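Local coordinates for succinate-semialdehyde dehydrogenase (Synechococcus sp., PDB 4ITA), which probably catalyses the NADP-dependent oxidation of succinic semialdehyde to succinate, holding its dinucleotide cofactor on a Rossmann-type fold, at residues Q402-I405 / Q406-A410; Q377-A380 / L381-I385. All coordinates share one frame; numbering follows the deposited sequence.

Contact 1: Q402-I405 / Q406-A410; sequences QRFI and QELDA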
# COMPACT_ATOMS: atom_id res chain seq x y z
N GLN A 402 -3.55 26.22 13.35
CA GLN A 402 -4.09 25.70 12.09
C GLN A 402 -3.03 25.64 10.99
O GLN A 402 -2.98 24.68 10.23
CB GLN A 402 -5.32 26.50 11.65
CG GLN A 402 -6.54 26.25 12.54
CD GLN A 402 -6.88 24.76 12.68
OE1 GLN A 402 -7.04 24.05 11.69
NE2 GLN A 402 -6.99 24.29 13.92
N ARG A 403 -2.17 26.65 10.91
CA ARG A 403 -1.10 26.61 9.91
C ARG A 403 -0.12 25.47 10.18
O ARG A 403 0.31 24.79 9.24
CB ARG A 403 -0.38 27.95 9.80
CG ARG A 403 -1.19 29.01 9.06
CD ARG A 403 -0.29 30.12 8.51
NE ARG A 403 0.70 29.60 7.57
CZ ARG A 403 1.82 30.25 7.23
NH1 ARG A 403 2.08 31.44 7.76
NH2 ARG A 403 2.67 29.71 6.37
N PHE A 404 0.24 25.25 11.44
CA PHE A 404 1.11 24.13 11.79
C PHE A 404 0.45 22.79 11.41
O PHE A 404 1.09 21.93 10.79
CB PHE A 404 1.45 24.14 13.28
CG PHE A 404 2.54 25.12 13.66
CD1 PHE A 404 3.77 25.12 13.01
CD2 PHE A 404 2.35 26.02 14.70
CE1 PHE A 404 4.78 26.01 13.38
CE2 PHE A 404 3.35 26.91 15.08
CZ PHE A 404 4.57 26.90 14.42
N ILE A 405 -0.81 22.62 11.80
CA ILE A 405 -1.55 21.40 11.46
C ILE A 405 -1.58 21.16 9.96
O ILE A 405 -1.33 20.05 9.48
CB ILE A 405 -2.99 21.46 12.01
CG1 ILE A 405 -2.98 21.35 13.54
CG2 ILE A 405 -3.85 20.35 11.40
CD1 ILE A 405 -4.29 21.72 14.20
N GLN A 406 -1.86 22.21 9.20
CA GLN A 406 -2.02 22.08 7.76
C GLN A 406 -0.71 21.90 7.02
O GLN A 406 -0.63 21.14 6.05
CB GLN A 406 -2.79 23.29 7.20
CG GLN A 406 -4.24 23.34 7.65
CD GLN A 406 -5.06 22.20 7.09
OE1 GLN A 406 -4.96 21.87 5.90
NE2 GLN A 406 -5.88 21.58 7.93
N GLU A 407 0.33 22.60 7.47
CA GLU A 407 1.53 22.76 6.65
C GLU A 407 2.76 21.97 7.07
O GLU A 407 3.71 21.87 6.30
CB GLU A 407 1.88 24.24 6.51
CG GLU A 407 0.77 25.06 5.86
CD GLU A 407 1.07 26.55 5.85
OE1 GLU A 407 2.25 26.92 5.69
OE2 GLU A 407 0.11 27.33 5.99
N LEU A 408 2.77 21.41 8.28
CA LEU A 408 3.88 20.53 8.66
C LEU A 408 3.76 19.23 7.88
O LEU A 408 2.71 18.58 7.90
CB LEU A 408 3.90 20.29 10.17
CG LEU A 408 4.28 21.52 10.99
CD1 LEU A 408 3.98 21.34 12.47
CD2 LEU A 408 5.75 21.86 10.78
N ASP A 409 4.83 18.86 7.19
CA ASP A 409 4.85 17.70 6.30
C ASP A 409 5.19 16.44 7.08
O ASP A 409 6.34 15.98 7.08
CB ASP A 409 5.86 17.90 5.16
CG ASP A 409 5.37 18.86 4.08
OD1 ASP A 409 4.15 19.09 3.98
OD2 ASP A 409 6.22 19.36 3.32
N ALA A 410 4.19 15.89 7.75
CA ALA A 410 4.40 14.75 8.62
C ALA A 410 3.13 13.91 8.65
O ALA A 410 2.05 14.40 8.34
CB ALA A 410 4.75 15.22 10.03
O HOH W 1 -7.17 21.56 10.74

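Contact 2: Q377-A380 / L381-I385; sequences QAIA and LANDI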
# COMPACT_ATOMS: atom_id res chain seq x y z
N GLN A 377 9.24 30.71 8.52
CA GLN A 377 10.59 30.17 8.68
C GLN A 377 10.56 28.88 9.51
O GLN A 377 11.28 27.93 9.23
CB GLN A 377 11.50 31.20 9.34
CG GLN A 377 12.97 30.83 9.38
CD GLN A 377 13.81 31.84 10.15
OE1 GLN A 377 13.32 32.91 10.51
NE2 GLN A 377 15.06 31.49 10.42
N ALA A 378 9.70 28.85 10.52
CA ALA A 378 9.56 27.66 11.36
C ALA A 378 9.08 26.46 10.55
O ALA A 378 9.62 25.36 10.67
CB ALA A 378 8.60 27.93 12.49
N ILE A 379 8.07 26.67 9.72
CA ILE A 379 7.53 25.59 8.90
C ILE A 379 8.54 25.13 7.85
O ILE A 379 8.74 23.93 7.65
CB ILE A 379 6.19 26.03 8.27
CG1 ILE A 379 5.14 26.19 9.38
CG2 ILE A 379 5.73 25.03 7.21
CD1 ILE A 379 3.88 26.93 8.97
N ALA A 380 9.20 26.07 7.19
CA ALA A 380 10.21 25.71 6.20
C ALA A 380 11.32 24.86 6.82
O ALA A 380 11.74 23.85 6.25
CB ALA A 380 10.79 26.96 5.54
N LEU A 381 11.81 25.27 7.99
CA LEU A 381 12.89 24.54 8.62
C LEU A 381 12.40 23.18 9.10
O LEU A 381 13.09 22.17 8.96
CB LEU A 381 13.48 25.35 9.78
CG LEU A 381 14.62 24.70 10.56
CD1 LEU A 381 15.76 24.34 9.62
CD2 LEU A 381 15.11 25.65 11.63
N ALA A 382 11.20 23.16 9.67
CA ALA A 382 10.62 21.91 10.15
C ALA A 382 10.52 20.86 9.05
O ALA A 382 10.74 19.67 9.28
CB ALA A 382 9.25 22.16 10.76
N ASN A 383 10.20 21.32 7.84
CA ASN A 383 10.01 20.41 6.71
C ASN A 383 11.28 20.12 5.91
O ASN A 383 11.25 19.29 5.00
CB ASN A 383 8.94 20.96 5.76
CG ASN A 383 7.56 20.96 6.36
OD1 ASN A 383 7.27 20.20 7.28
ND2 ASN A 383 6.68 21.79 5.81
N ASP A 384 12.37 20.79 6.24
CA ASP A 384 13.60 20.72 5.45
C ASP A 384 14.44 19.50 5.82
O ASP A 384 15.60 19.61 6.23
CB ASP A 384 14.41 22.02 5.61
CG ASP A 384 15.55 22.12 4.61
OD1 ASP A 384 15.43 21.54 3.51
OD2 ASP A 384 16.56 22.78 4.93
N ILE A 385 13.82 18.33 5.67
CA ILE A 385 14.43 17.04 5.98
C ILE A 385 13.87 16.01 5.02
O ILE A 385 12.83 16.23 4.40
CB ILE A 385 14.12 16.58 7.42
CG1 ILE A 385 12.64 16.82 7.76
CG2 ILE A 385 15.03 17.27 8.43
CD1 ILE A 385 12.18 16.09 9.02

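Contact 1: Q402-I405 / Q406-A410
Arg403 and Glu407, one helical turn apart near the C-terminal end of helix 398-407, are joined by a two-pronged salt bridge. Arginine suits the place because it can offer two N-H groups side by side: NE reaches Glu407 OE2 at 2.8 Å and NH2 reaches Glu407 OE1 at 2.9 Å, both nearly straight and both close to the guanidinium plane. The carboxylate is turned 35° from that plane, and its oxygens are used differently: OE1 receives NH2 through its syn lone pair, whereas OE2 is met from above the carboxylate plane. A bend at CG-CD (chi3 60°) swings the guanidinium round toward Glu407, whose own chain runs out extended beyond CG.

Phe404 and Leu408 form the buried side of the same turn, running alongside each other in the same direction. Leu408 CD1 rests 3.8 Å from Phe404 CD1, approaching the ring obliquely; the branched aliphatic end gives the ring a compact apolar neighbour, and the ring also stacks edge-to-face with Phe240. A water donates to Gln402 OE1 (2.7 Å) and accepts from Gln406 NE2 (3.1 Å), linking two amides able to play complementary roles. Leu408 N still bonds to Phe404 O at 3.1 Å, although Leu408 itself has left helical angles.

Since Arg403 NH2 also pairs with Asp376, a leucine here would probably leave two carboxylates without their cation and Glu407 freer to turn. One guanidinium lies between two acids, Glu407 in its own helix and Asp376 near the start of helix 375-383, and is likely to offset part of their charge, while Lys451 of the second subunit takes up the carbonyl oxygens of Ile405 and Leu408 at a helix end where such oxygens are likely to concentrate negative potential.

Contact 2: Q377-A380 / L381-I385
Ile379 and Asn383 project together from one flank of helix 375-383, with the methyl CG2 of Ile379 3.7 Å from ND2 of Asn383. Ile379 has CG2 anti to its own nitrogen, on the carbonyl side of the residue, and this turns the methyl toward the asparagine amide one turn on. Asn383 N bonds to Ile379 O at 3.0 Å, with a weak second interaction to Ala380 O at 3.4 Å, a forked pattern, one N-H shared unequally by two carbonyls. Leu381 N to Gln377 O (3.0 Å) and Ala382 N to Ala378 O (2.9 Å) complete the regular bonding of the turn. The small methyl of Ala382 sits 3.2 Å from Ala378 O. Farther along the chain, Asp384 is the centre of an inverse gamma turn, in which Ile385 N makes a weak bond to Asn383 O.

What fixes the asparagine amide lies farther out: OD1 accepts from Asp409 N and ND2 donates to Glu407 O, using both ends of a group that suits backbone partners of either kind. Arg269 donates from NH1 to Leu381 O and from NH2 to Ala382 O, and Gln377 OE1 accepts from Lys373 N.

The branched Leu381 packs on strands 366-372 and 267-273, while the small Ala378 meets Val372 and Phe240. Ile379 faces helix 398-407, which is thus the neighbour of helix 375-383 along the same sheet.

How the contacts relate
From the N terminus, strand 366-372 leads into helix 375-383, where contact 2 forms over its last turns; strand 390-394 follows, then helix 398-407 with contact 1 at its end, and the chain enters strand 412-415. Each contact is local, closing no more than a helical turn, and the two come in series without nesting or crossing. The centres of contact 1 and contact 2 nevertheless lie only about 11 Å apart, and the two touch. Leu408 CD2 packs 3.5 Å from Ala382 CB, joining the ends of the two helices. Contact 1 belongs to the beta-alpha-beta unit formed by 390-394, 398-407 and 412-415, and also borders the second subunit, which does not touch contact 2.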